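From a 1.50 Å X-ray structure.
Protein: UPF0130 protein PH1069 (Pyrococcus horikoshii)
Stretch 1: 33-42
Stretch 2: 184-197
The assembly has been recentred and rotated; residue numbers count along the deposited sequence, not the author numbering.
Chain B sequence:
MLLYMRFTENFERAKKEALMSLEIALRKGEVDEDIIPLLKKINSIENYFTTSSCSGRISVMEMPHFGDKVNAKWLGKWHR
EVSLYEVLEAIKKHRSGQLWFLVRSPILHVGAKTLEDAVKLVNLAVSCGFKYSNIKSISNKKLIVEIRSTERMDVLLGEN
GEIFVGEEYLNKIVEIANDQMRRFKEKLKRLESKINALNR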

ATOM      1  N   GLU B  33      -6.092  14.590 -16.545  1.00 28.33           N
ATOM      2  CA  GLU B  33      -6.668  15.925 -16.385  1.00 28.70           C
ATOM      3  C   GLU B  33      -7.303  16.212 -15.030  1.00 29.18           C
ATOM      4  O   GLU B  33      -7.299  17.351 -14.567  1.00 29.60           O
ATOM      5  CB  GLU B  33      -7.702  16.193 -17.475  1.00 30.50           C
ATOM      6  CG  GLU B  33      -8.827  15.181 -17.505  1.00 32.87           C
ATOM      7  CD  GLU B  33      -8.604  14.119 -18.554  1.00 34.31           C
ATOM      8  OE1 GLU B  33      -7.511  13.522 -18.564  1.00 36.07           O
ATOM      9  OE2 GLU B  33      -9.518  13.881 -19.373  1.00 35.90           O
ATOM     10  N   ASP B  34      -7.862  15.181 -14.408  1.00 29.38           N
ATOM     11  CA  ASP B  34      -8.509  15.316 -13.105  1.00 31.17           C
ATOM     12  C   ASP B  34      -7.638  16.011 -12.061  1.00 30.02           C
ATOM     13  O   ASP B  34      -8.134  16.828 -11.284  1.00 30.20           O
ATOM     14  CB  ASP B  34      -8.897  13.931 -12.578  1.00 34.69           C
ATOM     15  CG  ASP B  34      -9.803  13.996 -11.357  1.00 37.64           C
ATOM     16  OD1 ASP B  34      -9.415  14.600 -10.332  1.00 40.96           O
ATOM     17  OD2 ASP B  34     -10.915  13.433 -11.427  1.00 41.01           O
ATOM     18  N   ILE B  35      -6.348  15.685 -12.041  1.00 26.64           N
ATOM     19  CA  ILE B  35      -5.437  16.254 -11.056  1.00 26.06           C
ATOM     20  C   ILE B  35      -4.494  17.330 -11.562  1.00 24.49           C
ATOM     21  O   ILE B  35      -3.570  17.721 -10.849  1.00 22.27           O
ATOM     22  CB  ILE B  35      -4.587  15.161 -10.391  1.00 27.24           C
ATOM     23  CG1 ILE B  35      -3.764  14.417 -11.450  1.00 27.61           C
ATOM     24  CG2 ILE B  35      -5.489  14.228  -9.609  1.00 29.15           C
ATOM     25  CD1 ILE B  35      -2.845  13.354 -10.884  1.00 28.86           C
ATOM     26  N   ILE B  36      -4.710  17.814 -12.775  1.00 22.18           N
ATOM     27  CA  ILE B  36      -3.840  18.860 -13.280  1.00 21.82           C
ATOM     28  C   ILE B  36      -3.858  20.075 -12.346  1.00 21.78           C
ATOM     29  O   ILE B  36      -2.809  20.629 -12.028  1.00 21.12           O
ATOM     30  CB  ILE B  36      -4.235  19.249 -14.716  1.00 21.64           C
ATOM     31  CG1 ILE B  36      -3.868  18.096 -15.649  1.00 22.27           C
ATOM     32  CG2 ILE B  36      -3.523  20.524 -15.158  1.00 21.21           C
ATOM     33  CD1 ILE B  36      -4.219  18.349 -17.096  1.00 25.16           C
ATOM     34  N   PRO B  37      -5.046  20.504 -11.888  1.00 21.25           N
ATOM     35  CA  PRO B  37      -5.079  21.664 -10.987  1.00 22.13           C
ATOM     36  C   PRO B  37      -4.262  21.437  -9.711  1.00 21.00           C
ATOM     37  O   PRO B  37      -3.559  22.333  -9.252  1.00 21.02           O
ATOM     38  CB  PRO B  37      -6.562  21.823 -10.692  1.00 23.08           C
ATOM     39  CG  PRO B  37      -7.197  21.355 -11.971  1.00 24.61           C
ATOM     40  CD  PRO B  37      -6.411  20.119 -12.296  1.00 23.75           C
ATOM     41  N   LEU B  38      -4.366  20.234  -9.149  1.00 19.62           N
ATOM     42  CA  LEU B  38      -3.643  19.875  -7.929  1.00 18.32           C
ATOM     43  C   LEU B  38      -2.139  19.889  -8.165  1.00 17.97           C
ATOM     44  O   LEU B  38      -1.386  20.389  -7.335  1.00 18.70           O
ATOM     45  CB  LEU B  38      -4.081  18.488  -7.437  1.00 19.46           C
ATOM     46  CG  LEU B  38      -3.312  17.855  -6.273  1.00 18.48           C
ATOM     47  CD1 LEU B  38      -3.384  18.739  -5.030  1.00 19.28           C
ATOM     48  CD2 LEU B  38      -3.903  16.485  -5.998  1.00 21.52           C
ATOM     49  N   LEU B  39      -1.698  19.345  -9.298  1.00 16.93           N
ATOM     50  CA  LEU B  39      -0.268  19.327  -9.586  1.00 16.05           C
ATOM     51  C   LEU B  39       0.257  20.745  -9.747  1.00 16.17           C
ATOM     52  O   LEU B  39       1.338  21.069  -9.257  1.00 15.96           O
ATOM     53  CB  LEU B  39       0.043  18.532 -10.858  1.00 16.62           C
ATOM     54  CG  LEU B  39      -0.343  17.054 -10.818  1.00 17.72           C
ATOM     55  CD1 LEU B  39      -0.019  16.442 -12.163  1.00 18.83           C
ATOM     56  CD2 LEU B  39       0.393  16.331  -9.716  1.00 20.25           C
ATOM     57  N   LYS B  40      -0.496  21.598 -10.433  1.00 16.42           N
ATOM     58  CA  LYS B  40      -0.029  22.967 -10.597  1.00 17.93           C
ATOM     59  C   LYS B  40       0.029  23.668  -9.252  1.00 18.01           C
ATOM     60  O   LYS B  40       0.936  24.459  -9.011  1.00 16.87           O
ATOM     61  CB  LYS B  40      -0.927  23.744 -11.550  1.00 19.40           C
ATOM     62  CG  LYS B  40      -0.875  23.206 -12.957  1.00 21.36           C
ATOM     63  CD  LYS B  40      -1.802  23.991 -13.857  1.00 23.69           C
ATOM     64  CE  LYS B  40      -1.763  23.492 -15.295  1.00 24.67           C
ATOM     65  NZ  LYS B  40      -2.722  24.248 -16.153  1.00 28.52           N
ATOM     66  N   LYS B  41      -0.929  23.372  -8.374  1.00 17.40           N
ATOM     67  CA  LYS B  41      -0.953  23.988  -7.051  1.00 17.77           C
ATOM     68  C   LYS B  41       0.245  23.552  -6.198  1.00 15.57           C
ATOM     69  O   LYS B  41       0.861  24.374  -5.520  1.00 14.67           O
ATOM     70  CB  LYS B  41      -2.251  23.639  -6.311  1.00 20.17           C
ATOM     71  CG  LYS B  41      -2.619  24.634  -5.208  1.00 25.24           C
ATOM     72  CD  LYS B  41      -2.938  25.998  -5.798  1.00 28.90           C
ATOM     73  CE  LYS B  41      -3.362  26.995  -4.738  1.00 32.29           C
ATOM     74  NZ  LYS B  41      -2.293  27.203  -3.729  1.00 35.29           N
ATOM     75  N   ILE B  42       0.582  22.266  -6.219  1.00 14.83           N
ATOM     76  CA  ILE B  42       1.707  21.804  -5.413  1.00 14.31           C
ATOM     77  C   ILE B  42       2.985  22.471  -5.890  1.00 14.79           C
ATOM     78  O   ILE B  42       3.788  22.932  -5.079  1.00 14.54           O
ATOM     79  CB  ILE B  42       1.870  20.263  -5.485  1.00 14.52           C
ATOM     80  CG1 ILE B  42       0.657  19.591  -4.834  1.00 15.92           C
ATOM     81  CG2 ILE B  42       3.177  19.838  -4.816  1.00 13.87           C
ATOM     82  CD1 ILE B  42       0.584  18.082  -5.067  1.00 16.40           C
ATOM     83  N   PHE B 184     -12.028   8.836  -4.177  1.00 18.76           N
ATOM     84  CA  PHE B 184     -10.692   9.271  -4.572  1.00 18.30           C
ATOM     85  C   PHE B 184     -10.746  10.698  -5.103  1.00 19.08           C
ATOM     86  O   PHE B 184      -9.923  11.545  -4.739  1.00 18.77           O
ATOM     87  CB  PHE B 184     -10.127   8.376  -5.678  1.00 18.56           C
ATOM     88  CG  PHE B 184      -9.891   6.951  -5.265  1.00 19.50           C
ATOM     89  CD1 PHE B 184      -9.481   6.635  -3.975  1.00 20.66           C
ATOM     90  CD2 PHE B 184     -10.034   5.919  -6.191  1.00 19.80           C
ATOM     91  CE1 PHE B 184      -9.204   5.312  -3.615  1.00 20.63           C
ATOM     92  CE2 PHE B 184      -9.759   4.598  -5.837  1.00 19.24           C
ATOM     93  CZ  PHE B 184      -9.349   4.297  -4.552  1.00 21.78           C
ATOM     94  N   LYS B 185     -11.719  10.968  -5.970  1.00 18.32           N
ATOM     95  CA  LYS B 185     -11.852  12.296  -6.563  1.00 19.56           C
ATOM     96  C   LYS B 185     -12.155  13.362  -5.521  1.00 19.70           C
ATOM     97  O   LYS B 185     -11.680  14.493  -5.627  1.00 19.59           O
ATOM     98  CB  LYS B 185     -12.951  12.308  -7.624  1.00 21.27           C
ATOM     99  CG  LYS B 185     -12.781  11.281  -8.730  1.00 25.33           C
ATOM    100  CD  LYS B 185     -11.422  11.375  -9.394  1.00 26.89           C
ATOM    101  CE  LYS B 185     -11.330  10.436 -10.579  1.00 29.43           C
ATOM    102  NZ  LYS B 185     -10.010  10.515 -11.261  1.00 28.24           N
ATOM    103  N   GLU B 186     -12.954  12.994  -4.526  1.00 20.44           N
ATOM    104  CA  GLU B 186     -13.317  13.912  -3.450  1.00 20.39           C
ATOM    105  C   GLU B 186     -12.089  14.249  -2.619  1.00 20.14           C
ATOM    106  O   GLU B 186     -11.877  15.407  -2.265  1.00 19.46           O
ATOM    107  CB  GLU B 186     -14.362  13.283  -2.532  1.00 22.47           C
ATOM    108  CG  GLU B 186     -15.707  13.045  -3.160  1.00 28.21           C
ATOM    109  CD  GLU B 186     -16.481  11.985  -2.409  1.00 30.07           C
ATOM    110  OE1 GLU B 186     -16.436  11.993  -1.161  1.00 34.10           O
ATOM    111  OE2 GLU B 186     -17.142  11.146  -3.057  1.00 33.54           O
ATOM    112  N   LYS B 187     -11.295  13.231  -2.296  1.00 17.58           N
ATOM    113  CA  LYS B 187     -10.083  13.418  -1.507  1.00 16.78           C
ATOM    114  C   LYS B 187      -9.044  14.266  -2.244  1.00 16.80           C
ATOM    115  O   LYS B 187      -8.330  15.059  -1.627  1.00 16.85           O
ATOM    116  CB  LYS B 187      -9.487  12.057  -1.128  1.00 17.99           C
ATOM    117  CG  LYS B 187     -10.346  11.291  -0.135  1.00 20.03           C
ATOM    118  CD  LYS B 187      -9.720   9.967   0.253  1.00 22.85           C
ATOM    119  CE  LYS B 187     -10.558   9.295   1.331  1.00 23.94           C
ATOM    120  NZ  LYS B 187      -9.955   8.002   1.728  1.00 24.71           N
ATOM    121  N   LEU B 188      -8.946  14.108  -3.559  1.00 16.99           N
ATOM    122  CA  LEU B 188      -7.981  14.903  -4.306  1.00 16.92           C
ATOM    123  C   LEU B 188      -8.378  16.376  -4.278  1.00 16.78           C
ATOM    124  O   LEU B 188      -7.526  17.253  -4.128  1.00 17.36           O
ATOM    125  CB  LEU B 188      -7.871  14.400  -5.752  1.00 16.78           C
ATOM    126  CG  LEU B 188      -7.175  13.041  -5.939  1.00 18.20           C
ATOM    127  CD1 LEU B 188      -7.477  12.486  -7.328  1.00 17.97           C
ATOM    128  CD2 LEU B 188      -5.671  13.196  -5.726  1.00 17.18           C
ATOM    129  N   LYS B 189      -9.672  16.651  -4.410  1.00 18.29           N
ATOM    130  CA  LYS B 189     -10.143  18.030  -4.370  1.00 19.33           C
ATOM    131  C   LYS B 189      -9.932  18.609  -2.971  1.00 18.24           C
ATOM    132  O   LYS B 189      -9.570  19.781  -2.831  1.00 19.79           O
ATOM    133  CB  LYS B 189     -11.620  18.109  -4.757  1.00 20.87           C
ATOM    134  CG  LYS B 189     -11.876  17.829  -6.222  1.00 26.01           C
ATOM    135  CD  LYS B 189     -13.331  18.044  -6.563  1.00 29.67           C
ATOM    136  CE  LYS B 189     -13.570  17.846  -8.041  1.00 33.09           C
ATOM    137  NZ  LYS B 189     -13.308  16.444  -8.459  1.00 34.02           N
ATOM    138  N   ARG B 190     -10.145  17.799  -1.936  1.00 16.84           N
ATOM    139  CA  ARG B 190      -9.937  18.268  -0.562  1.00 18.60           C
ATOM    140  C   ARG B 190      -8.470  18.664  -0.359  1.00 17.22           C
ATOM    141  O   ARG B 190      -8.171  19.723   0.204  1.00 17.49           O
ATOM    142  CB  ARG B 190     -10.324  17.182   0.444  1.00 18.77           C
ATOM    143  CG  ARG B 190     -11.814  17.066   0.693  1.00 25.53           C
ATOM    144  CD  ARG B 190     -12.125  15.811   1.493  1.00 28.62           C
ATOM    145  NE  ARG B 190     -11.367  15.712   2.739  1.00 32.25           N
ATOM    146  CZ  ARG B 190     -11.340  14.622   3.503  1.00 33.79           C
ATOM    147  NH1 ARG B 190     -12.022  13.546   3.141  1.00 35.08           N
ATOM    148  NH2 ARG B 190     -10.637  14.606   4.628  1.00 34.78           N
ATOM    149  N   LEU B 191      -7.554  17.812  -0.808  1.00 16.56           N
ATOM    150  CA  LEU B 191      -6.127  18.080  -0.689  1.00 16.77           C
ATOM    151  C   LEU B 191      -5.738  19.374  -1.412  1.00 18.02           C
ATOM    152  O   LEU B 191      -4.961  20.185  -0.888  1.00 17.69           O
ATOM    153  CB  LEU B 191      -5.328  16.904  -1.273  1.00 15.59           C
ATOM    154  CG  LEU B 191      -3.794  17.020  -1.250  1.00 17.10           C
ATOM    155  CD1 LEU B 191      -3.307  17.240   0.184  1.00 20.19           C
ATOM    156  CD2 LEU B 191      -3.169  15.760  -1.842  1.00 21.50           C
ATOM    157  N   GLU B 192      -6.275  19.560  -2.620  1.00 16.48           N
ATOM    158  CA  GLU B 192      -5.979  20.748  -3.418  1.00 18.88           C
ATOM    159  C   GLU B 192      -6.382  22.002  -2.669  1.00 20.41           C
ATOM    160  O   GLU B 192      -5.668  23.002  -2.693  1.00 20.04           O
ATOM    161  CB  GLU B 192      -6.723  20.716  -4.757  1.00 21.06           C
ATOM    162  CG  GLU B 192      -6.346  21.859  -5.708  1.00 25.68           C
ATOM    163  CD  GLU B 192      -7.105  21.792  -7.024  1.00 29.61           C
ATOM    164  OE1 GLU B 192      -7.188  20.689  -7.601  1.00 32.73           O
ATOM    165  OE2 GLU B 192      -7.613  22.836  -7.488  1.00 32.14           O
ATOM    166  N   SER B 193      -7.529  21.951  -2.007  1.00 19.53           N
ATOM    167  CA  SER B 193      -8.011  23.103  -1.256  1.00 23.00           C
ATOM    168  C   SER B 193      -7.207  23.388   0.021  1.00 24.12           C
ATOM    169  O   SER B 193      -7.168  24.531   0.486  1.00 25.84           O
ATOM    170  CB  SER B 193      -9.484  22.906  -0.885  1.00 23.37           C
ATOM    171  OG  SER B 193      -9.628  21.958   0.162  1.00 27.54           O
ATOM    172  N   LYS B 194      -6.562  22.370   0.587  1.00 24.12           N
ATOM    173  CA  LYS B 194      -5.815  22.545   1.835  1.00 26.12           C
ATOM    174  C   LYS B 194      -4.309  22.753   1.737  1.00 27.35           C
ATOM    175  O   LYS B 194      -3.689  23.214   2.696  1.00 28.19           O
ATOM    176  CB  LYS B 194      -6.087  21.362   2.772  1.00 27.87           C
ATOM    177  CG  LYS B 194      -7.552  21.202   3.167  1.00 30.37           C
ATOM    178  CD  LYS B 194      -8.087  22.481   3.800  1.00 32.59           C
ATOM    179  CE  LYS B 194      -9.539  22.338   4.218  1.00 33.78           C
ATOM    180  NZ  LYS B 194     -10.099  23.623   4.719  1.00 34.36           N
ATOM    181  N   ILE B 195      -3.708  22.418   0.601  1.00 29.00           N
ATOM    182  CA  ILE B 195      -2.264  22.575   0.462  1.00 29.87           C
ATOM    183  C   ILE B 195      -1.785  24.008   0.681  1.00 30.16           C
ATOM    184  O   ILE B 195      -0.611  24.238   0.959  1.00 28.94           O
ATOM    185  CB  ILE B 195      -1.756  22.068  -0.921  1.00 31.94           C
ATOM    186  CG1 ILE B 195      -2.608  22.640  -2.054  1.00 32.51           C
ATOM    187  CG2 ILE B 195      -1.771  20.551  -0.950  1.00 32.91           C
ATOM    188  CD1 ILE B 195      -2.533  24.139  -2.181  1.00 35.11           C
ATOM    189  N   ASN B 196      -2.704  24.961   0.559  1.00 31.61           N
ATOM    190  CA  ASN B 196      -2.379  26.371   0.741  1.00 33.52           C
ATOM    191  C   ASN B 196      -1.793  26.599   2.131  1.00 33.18           C
ATOM    192  O   ASN B 196      -1.038  27.545   2.350  1.00 33.14           O
ATOM    193  CB  ASN B 196      -3.633  27.239   0.575  1.00 35.82           C
ATOM    194  CG  ASN B 196      -4.281  27.085  -0.790  1.00 37.71           C
ATOM    195  OD1 ASN B 196      -4.319  28.028  -1.584  1.00 39.82           O
ATOM    196  ND2 ASN B 196      -4.791  25.891  -1.072  1.00 39.35           N
ATOM    197  N   ALA B 197      -2.147  25.725   3.064  1.00 32.92           N
ATOM    198  CA  ALA B 197      -1.671  25.828   4.438  1.00 34.24           C
ATOM    199  C   ALA B 197      -0.168  25.604   4.563  1.00 35.34           C
ATOM    200  O   ALA B 197       0.451  26.055   5.526  1.00 35.85           O
ATOM    201  CB  ALA B 197      -2.413  24.834   5.320  1.00 33.71           C
TER

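What fills the centre of the contact? Leu-38 does, burying 90 Å² against the other stretch, more than any other residue here. With chi1 t and chi2 p, its side chain packs against two leucines: CD2 lies 3.7 Å from CD2 of Leu-188, and CD1 lies 4.2 Å from CG of Leu-191. Leu-188 uses its other methyl as well, CD1 packing 3.5 Å from CG2 of Ile-35. Branched aliphatic side chains suit this buried place, since they fill space on several sides and leave no polar group unsatisfied.

How do the helices come close enough for this? Helices 36-42 and 184-194 run in roughly the same direction, their axes 27° apart and 9.5 Å at closest approach. The backbones draw nearer still at one point, where the CA atoms of Leu-38 and Glu-192 are 5.2 Å apart. The extended Glu-192 side chain reaches back toward the start of the first helix, its OE1 3.4 Å from CB of Pro-37. The same OE1 is 3.3 Å from N of Leu-38, but the angle is too poor for a hydrogen bond.

What closes the contact beyond Leu-38? Lys-41 serves both apolar and polar neighbours. Its CG sits a tight 3.1 Å from CD1 of Ile-195, so the aliphatic stem covers that buried isoleucine, and its NZ makes a weak hydrogen bond to OD1 of Asn-196 at 3.1 Å. A long side chain with a charged tip fits this partly exposed position.

And what marks the other end? Here Asp-34 points toward the second helix and Lys-185 brings its end nearer, forming a salt bridge between OD2 of Asp-34 and NZ of Lys-185 at 3.1 Å. The hydrogen bond within it is weak. Both residues are partly exposed, as suits charged groups, and their opposite charges favour the pairing.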